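Local atomic coordinates of charybdin (Charybdis maritima, PDB entry 2B7U), a protein that belongs to the ribosome-inactivating protein family, with a mixed beta sheet packed against a cluster of helices. Residues Val71-His74 against Val79-Gly82; Asn136-Ala141 against Leu158-Gln163; Val172-His177 against Asn196-Asn201. All coordinates share one frame; numbering follows the deposited sequence.

How the interactions relate
Interactions 1 and 2 meet directly, their centres about 14 Å apart. Leu80 of the hairpin touches helix 151-170 twice, through Leu80 CD2 with Leu158 CD2 at 3.8 Å and Leu80 CD1 with Val161 CG1 at 4.0 Å, while Val160 on the same helix turns to helix 135-147. Interactions 2 and 3, with centres about 17 Å apart, are joined by a probable hydrogen bond of 2.9 Å from Gln163 NE2 to Glu199 OE1. Interactions 1 and 3 do not touch; their nearest atoms are about 9 Å apart. Helix 151-170 therefore connects sheet and helices. A MES molecule, probably from the crystallisation liquor, lies beside Asp173 in interaction 3.

Interaction 1 of 3, residues Val71-His74 against Val79-Gly82; sequences VRIH and VLRG
A classic beta bulge interrupts the antiparallel hairpin of strands 67-74 and 80-84, where Arg81 and Gly82 both lie across from Arg72. The evidence is the double use of Arg72 O, which accepts Arg81 N at 2.9 Å and, with a longer bond, Gly82 N at 3.3 Å. The Gly82 donor lies on a lone pair of that carbonyl. In return Arg72 N donates to Gly82 O, approaching from above the carbonyl plane, 37° out of it. Beyond the bulge the register has moved by one residue, so Ile73 forms a non-hydrogen-bonded pair with Leu80, and His74 N donates to Val79 O.

Within the mixed sheet, this hairpin lies between strand 56-64, bonded to Val71 and Ile73, and the chain around Leu94, bonded to Arg81. Two side chains add a polar link at the turn end. Arg81 folds back through bends at chi2 (50°) and chi3, carrying NE to 2.9 Å from His74 NE2. This hydrogen bond is nearly straight and lies close to the plane of both groups, although the ring and guanidinium planes are 74° apart, so the two meet edge to edge without stacking. Arg81 NH2 adds only a weak bond to the same nitrogen, while Arg81 NH1 is held by the carbonyls of Leu94 and Glu95.

Ile73 and Leu80 point to the face that receives helix 151-170. Close by, Val71 CG1 lies 3.3 Å from Leu80 CG, tighter than ordinary van der Waals contact, and the two side chains cross at about a right angle. Arg72 extends from the other face and forms a salt bridge with Asp59.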
# COMPACT_ATOMS: atom_id res chain seq x y z
N VAL A 71 2.42 9.12 -7.93
CA VAL A 71 1.79 9.02 -6.62
C VAL A 71 2.87 9.06 -5.55
O VAL A 71 3.89 8.40 -5.68
CB VAL A 71 0.95 7.72 -6.49
CG1 VAL A 71 0.23 7.70 -5.19
CG2 VAL A 71 -0.08 7.66 -7.66
N ARG A 72 2.64 9.83 -4.50
CA ARG A 72 3.62 9.94 -3.39
C ARG A 72 3.06 9.15 -2.22
O ARG A 72 1.92 9.32 -1.84
CB ARG A 72 3.82 11.37 -2.99
CG ARG A 72 4.96 11.58 -2.06
CD ARG A 72 5.56 12.97 -2.21
NE ARG A 72 6.22 13.18 -3.50
CZ ARG A 72 6.71 14.36 -3.90
NH1 ARG A 72 6.60 15.43 -3.11
NH2 ARG A 72 7.29 14.46 -5.08
N ILE A 73 3.89 8.24 -1.71
CA ILE A 73 3.46 7.26 -0.70
C ILE A 73 4.42 7.30 0.49
O ILE A 73 5.62 7.39 0.31
CB ILE A 73 3.47 5.86 -1.34
CG1 ILE A 73 2.50 5.83 -2.54
CG2 ILE A 73 3.07 4.78 -0.34
CD1 ILE A 73 2.55 4.59 -3.40
N HIS A 74 3.88 7.15 1.70
CA HIS A 74 4.71 7.04 2.91
C HIS A 74 5.54 5.75 2.92
O HIS A 74 5.01 4.66 2.68
CB HIS A 74 3.84 7.05 4.15
CG HIS A 74 3.20 8.36 4.43
ND1 HIS A 74 3.81 9.34 5.18
CD2 HIS A 74 1.99 8.85 4.06
CE1 HIS A 74 3.01 10.38 5.26
NE2 HIS A 74 1.89 10.11 4.60
N VAL A 79 1.10 4.18 3.11
CA VAL A 79 -0.13 4.91 2.92
C VAL A 79 0.05 5.96 1.80
O VAL A 79 1.03 6.71 1.76
CB VAL A 79 -0.58 5.58 4.22
CG1 VAL A 79 -1.74 6.50 4.01
CG2 VAL A 79 -0.96 4.52 5.26
N LEU A 80 -0.90 5.98 0.89
CA LEU A 80 -0.88 6.95 -0.21
C LEU A 80 -1.11 8.36 0.36
O LEU A 80 -2.02 8.58 1.16
CB LEU A 80 -1.96 6.55 -1.23
CG LEU A 80 -1.72 6.91 -2.70
CD1 LEU A 80 -2.46 5.96 -3.61
CD2 LEU A 80 -2.18 8.35 -2.94
N ARG A 81 -0.29 9.33 -0.03
CA ARG A 81 -0.45 10.69 0.48
C ARG A 81 -0.88 11.72 -0.56
O ARG A 81 -1.50 12.74 -0.21
CB ARG A 81 0.84 11.17 1.15
CG ARG A 81 0.77 12.55 1.84
CD ARG A 81 -0.40 12.69 2.77
NE ARG A 81 -0.42 11.66 3.80
CZ ARG A 81 -1.53 11.23 4.41
NH1 ARG A 81 -2.71 11.76 4.13
NH2 ARG A 81 -1.45 10.28 5.33
N GLY A 82 -0.54 11.50 -1.82
CA GLY A 82 -0.90 12.47 -2.85
C GLY A 82 -0.53 12.00 -4.23
O GLY A 82 0.06 10.95 -4.39

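Interaction 2 of 3, residues Asn136-Ala141 against Leu158-Gln163; sequences NALQDA and LIVVSQ
Val160 CG1 lies over one face of the flat peptide group joining Ala137 to Leu138, with no aromatic ring or planar side chain taking part in the contact. Its closest atom there is Ala137 O, at 4.1 Å. The setting is a crossing of two helices successive in the chain, 135-147 and 151-170, whose local axes approach to 9.2 Å with N-to-C directions 125° apart.

From segment 158-163, Val160 supplies every contact of 4.2 Å or less, and Val161 only borders it; on the other side Ala137, Leu138 and Ala141 receive the valine. Its CA-CB bond points toward the partner helix, and with CG1 anti to the backbone N (chi1 170°) that methyl makes each of the close contacts. No hydrogen bond passes between the segments; the methyl packs on two apolar side chains and on the backbone carbonyl of Ala137, by van der Waals contact.

The flanks of helix 151-170 serve other neighbours: Leu158 and Val161 meet Leu80 of the sheet, and Ile159 rests on helix 117-124. At the crossing itself, Leu138 CD1 approaches Val160 CG1 obliquely to 4.2 Å, and Ala141 CB stands at the same distance from that methyl.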
# COMPACT_ATOMS: atom_id res chain seq x y z
N ASN A 136 -6.73 -3.43 -17.42
CA ASN A 136 -7.62 -2.42 -17.98
C ASN A 136 -8.01 -1.38 -16.93
O ASN A 136 -8.05 -0.19 -17.22
CB ASN A 136 -8.85 -3.06 -18.62
CG ASN A 136 -8.53 -3.81 -19.92
OD1 ASN A 136 -9.19 -4.79 -20.24
ND2 ASN A 136 -7.54 -3.35 -20.67
N ALA A 137 -8.26 -1.82 -15.69
CA ALA A 137 -8.63 -0.88 -14.62
C ALA A 137 -7.46 0.02 -14.24
O ALA A 137 -7.64 1.20 -13.93
CB ALA A 137 -9.16 -1.63 -13.41
N LEU A 138 -6.26 -0.54 -14.24
CA LEU A 138 -5.07 0.25 -13.94
C LEU A 138 -4.82 1.28 -15.04
O LEU A 138 -4.45 2.40 -14.77
CB LEU A 138 -3.88 -0.67 -13.73
CG LEU A 138 -2.61 -0.05 -13.18
CD1 LEU A 138 -2.88 0.75 -11.90
CD2 LEU A 138 -1.59 -1.17 -12.99
N GLN A 139 -5.05 0.90 -16.29
CA GLN A 139 -4.91 1.82 -17.39
C GLN A 139 -5.88 2.99 -17.22
O GLN A 139 -5.50 4.17 -17.36
CB GLN A 139 -5.16 1.09 -18.71
CG GLN A 139 -4.04 0.15 -19.11
CD GLN A 139 -4.37 -0.73 -20.33
OE1 GLN A 139 -3.56 -1.57 -20.73
NE2 GLN A 139 -5.55 -0.55 -20.90
N ASP A 140 -7.12 2.67 -16.89
CA ASP A 140 -8.13 3.71 -16.67
C ASP A 140 -7.77 4.61 -15.50
O ASP A 140 -8.00 5.82 -15.52
CB ASP A 140 -9.49 3.06 -16.45
CG ASP A 140 -9.96 2.24 -17.63
OD1 ASP A 140 -9.52 2.52 -18.77
OD2 ASP A 140 -10.77 1.31 -17.40
N ALA A 141 -7.22 4.02 -14.44
CA ALA A 141 -6.82 4.80 -13.29
C ALA A 141 -5.75 5.81 -13.62
O ALA A 141 -5.84 6.96 -13.17
CB ALA A 141 -6.32 3.89 -12.19
N LEU A 158 -7.58 6.17 -7.14
CA LEU A 158 -6.66 6.01 -6.01
C LEU A 158 -6.88 4.67 -5.27
O LEU A 158 -5.90 4.06 -4.80
CB LEU A 158 -6.76 7.21 -5.06
CG LEU A 158 -6.20 8.53 -5.63
CD1 LEU A 158 -6.56 9.73 -4.71
CD2 LEU A 158 -4.67 8.49 -5.85
N ILE A 159 -8.12 4.19 -5.23
CA ILE A 159 -8.38 2.86 -4.69
C ILE A 159 -7.65 1.80 -5.53
O ILE A 159 -7.00 0.91 -4.99
CB ILE A 159 -9.88 2.53 -4.62
CG1 ILE A 159 -10.56 3.45 -3.62
CG2 ILE A 159 -10.09 1.09 -4.25
CD1 ILE A 159 -12.04 3.49 -3.71
N VAL A 160 -7.76 1.90 -6.85
CA VAL A 160 -7.11 0.93 -7.70
C VAL A 160 -5.59 0.95 -7.49
O VAL A 160 -4.94 -0.10 -7.33
CB VAL A 160 -7.48 1.17 -9.20
CG1 VAL A 160 -6.63 0.32 -10.09
CG2 VAL A 160 -8.95 0.87 -9.41
N VAL A 161 -4.99 2.14 -7.47
CA VAL A 161 -3.56 2.23 -7.25
C VAL A 161 -3.17 1.70 -5.85
O VAL A 161 -2.22 0.91 -5.69
CB VAL A 161 -3.07 3.66 -7.44
CG1 VAL A 161 -1.64 3.80 -6.94
CG2 VAL A 161 -3.23 4.09 -8.89
N SER A 162 -3.91 2.09 -4.83
CA SER A 162 -3.63 1.62 -3.47
C SER A 162 -3.70 0.10 -3.39
O SER A 162 -2.84 -0.53 -2.76
CB SER A 162 -4.59 2.25 -2.48
OG SER A 162 -4.20 1.92 -1.14
N GLN A 163 -4.73 -0.51 -3.98
CA GLN A 163 -4.88 -1.95 -3.92
C GLN A 163 -3.78 -2.64 -4.69
O GLN A 163 -3.10 -3.55 -4.19
CB GLN A 163 -6.24 -2.38 -4.44
CG GLN A 163 -7.40 -2.00 -3.55
CD GLN A 163 -7.44 -2.83 -2.30
OE1 GLN A 163 -6.99 -3.98 -2.30
NE2 GLN A 163 -7.96 -2.26 -1.21

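Interaction 3 of 3, residues Val172-His177 against Asn196-Asn201; sequences VDIANH and NDLEKN
Ile174 and Glu199 make the tighter part of this contact, in which the isoleucine's terminal methyl rests against the glutamate side chain. Ile174 CD1 stands 3.6 Å from Glu199 CG and 3.5 Å from Glu199 OE2, so it meets both the aliphatic stem and one carboxylate oxygen. The two side chains cross obliquely. A fully extended chain in Ile174 (chi2 180°) carries CD1 that far from its own helix. The other oxygen of the acid, Glu199 OE1, accepts a probable hydrogen bond from Gln163 NE2 of helix 151-170, which would restrain the rotation of the carboxylate.

Leu198 packs less closely. Its CD1 is 4.2 Å from Ile174 CG1, with the two side chains sliding past each other in opposite directions, and it barely reaches Asp173, whose CB is 4.3 Å from the same methyl. Here helix 172-180 faces the 196-199 part of the neighbouring helix, which has a wider pi-type turn. The nearest CA atoms, those of Ile174 and Leu198, are still 8.7 Å apart, so side chains alone bridge the gap, and no hydrogen bond crosses it. Met194 and Trp193 extend the same apolar patch along helix 192-199.

The loose side begins at Asp173, which is partly exposed. Its CA-CB bond points toward the partner segment, yet the contact there is limited to CB. The carboxylate has another partner: Asp173 OD1 is hydrogen-bonded to N4 of a MES molecule, probably acquired from the crystallisation liquor.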
# COMPACT_ATOMS: atom_id res chain seq x y z
N VAL A 172 1.60 -11.23 0.12
CA VAL A 172 1.91 -12.20 -0.92
C VAL A 172 0.69 -12.64 -1.71
O VAL A 172 0.73 -12.67 -2.95
CB VAL A 172 2.63 -13.44 -0.28
CG1 VAL A 172 2.85 -14.55 -1.31
CG2 VAL A 172 3.96 -12.97 0.36
N ASP A 173 -0.38 -12.98 -1.02
CA ASP A 173 -1.56 -13.59 -1.67
C ASP A 173 -2.29 -12.56 -2.53
O ASP A 173 -2.92 -12.91 -3.53
CB ASP A 173 -2.53 -14.17 -0.63
CG ASP A 173 -1.96 -15.38 0.07
OD1 ASP A 173 -1.64 -16.36 -0.63
OD2 ASP A 173 -1.81 -15.33 1.31
N ILE A 174 -2.21 -11.29 -2.13
CA ILE A 174 -2.84 -10.19 -2.87
C ILE A 174 -2.05 -9.93 -4.16
O ILE A 174 -2.64 -9.85 -5.25
CB ILE A 174 -3.02 -8.92 -2.00
CG1 ILE A 174 -3.95 -9.25 -0.83
CG2 ILE A 174 -3.62 -7.79 -2.81
CD1 ILE A 174 -4.22 -8.11 0.11
N ALA A 175 -0.72 -9.82 -4.05
CA ALA A 175 0.13 -9.70 -5.24
C ALA A 175 -0.12 -10.84 -6.22
O ALA A 175 -0.26 -10.61 -7.42
CB ALA A 175 1.58 -9.66 -4.90
N ASN A 176 -0.19 -12.06 -5.70
CA ASN A 176 -0.45 -13.24 -6.55
C ASN A 176 -1.79 -13.11 -7.26
O ASN A 176 -1.90 -13.37 -8.47
CB ASN A 176 -0.42 -14.55 -5.75
CG ASN A 176 0.97 -14.96 -5.34
OD1 ASN A 176 1.96 -14.47 -5.89
ND2 ASN A 176 1.06 -15.89 -4.38
N HIS A 177 -2.81 -12.71 -6.50
CA HIS A 177 -4.14 -12.65 -7.03
C HIS A 177 -4.21 -11.68 -8.19
O HIS A 177 -4.83 -11.95 -9.23
CB HIS A 177 -5.14 -12.21 -5.96
CG HIS A 177 -6.54 -12.09 -6.48
ND1 HIS A 177 -7.32 -13.19 -6.77
CD2 HIS A 177 -7.28 -11.01 -6.78
CE1 HIS A 177 -8.49 -12.78 -7.23
NE2 HIS A 177 -8.49 -11.47 -7.24
N ASN A 196 -10.70 -8.44 4.42
CA ASN A 196 -11.04 -8.43 5.83
C ASN A 196 -10.04 -9.14 6.74
O ASN A 196 -9.86 -8.78 7.93
CB ASN A 196 -12.40 -9.09 6.04
CG ASN A 196 -13.53 -8.31 5.43
OD1 ASN A 196 -14.63 -8.86 5.24
ND2 ASN A 196 -13.32 -7.04 5.15
N ASP A 197 -9.47 -10.22 6.24
CA ASP A 197 -8.52 -11.00 7.03
C ASP A 197 -7.11 -10.43 6.87
O ASP A 197 -6.33 -10.45 7.83
CB ASP A 197 -8.51 -12.48 6.66
CG ASP A 197 -9.88 -13.13 6.70
OD1 ASP A 197 -10.91 -12.41 6.76
OD2 ASP A 197 -9.91 -14.37 6.60
N LEU A 198 -6.77 -9.98 5.67
CA LEU A 198 -5.42 -9.47 5.43
C LEU A 198 -5.32 -7.96 5.55
O LEU A 198 -4.70 -7.46 6.48
CB LEU A 198 -4.91 -9.91 4.05
CG LEU A 198 -4.81 -11.42 3.85
CD1 LEU A 198 -4.22 -11.73 2.49
CD2 LEU A 198 -3.96 -12.07 4.94
N GLU A 199 -5.93 -7.23 4.62
CA GLU A 199 -5.70 -5.78 4.53
C GLU A 199 -5.99 -5.06 5.83
O GLU A 199 -5.21 -4.22 6.24
CB GLU A 199 -6.47 -5.15 3.38
CG GLU A 199 -6.04 -5.68 2.03
CD GLU A 199 -6.71 -5.02 0.85
OE1 GLU A 199 -7.54 -4.10 1.05
OE2 GLU A 199 -6.40 -5.44 -0.29
N LYS A 200 -7.09 -5.40 6.47
CA LYS A 200 -7.47 -4.70 7.70
C LYS A 200 -6.56 -5.01 8.87
O LYS A 200 -6.61 -4.28 9.88
CB LYS A 200 -8.94 -4.97 8.03
CG LYS A 200 -10.01 -4.26 7.16
CD LYS A 200 -9.53 -3.63 5.86
CE LYS A 200 -8.96 -2.22 6.07
NZ LYS A 200 -7.79 -1.92 5.15
N ASN A 201 -5.74 -6.06 8.74
CA ASN A 201 -4.93 -6.57 9.87
C ASN A 201 -3.43 -6.38 9.67
O ASN A 201 -2.63 -6.90 10.45
CB ASN A 201 -5.22 -8.05 10.07
CG ASN A 201 -6.59 -8.30 10.66
OD1 ASN A 201 -7.33 -9.21 10.23
ND2 ASN A 201 -6.96 -7.49 11.63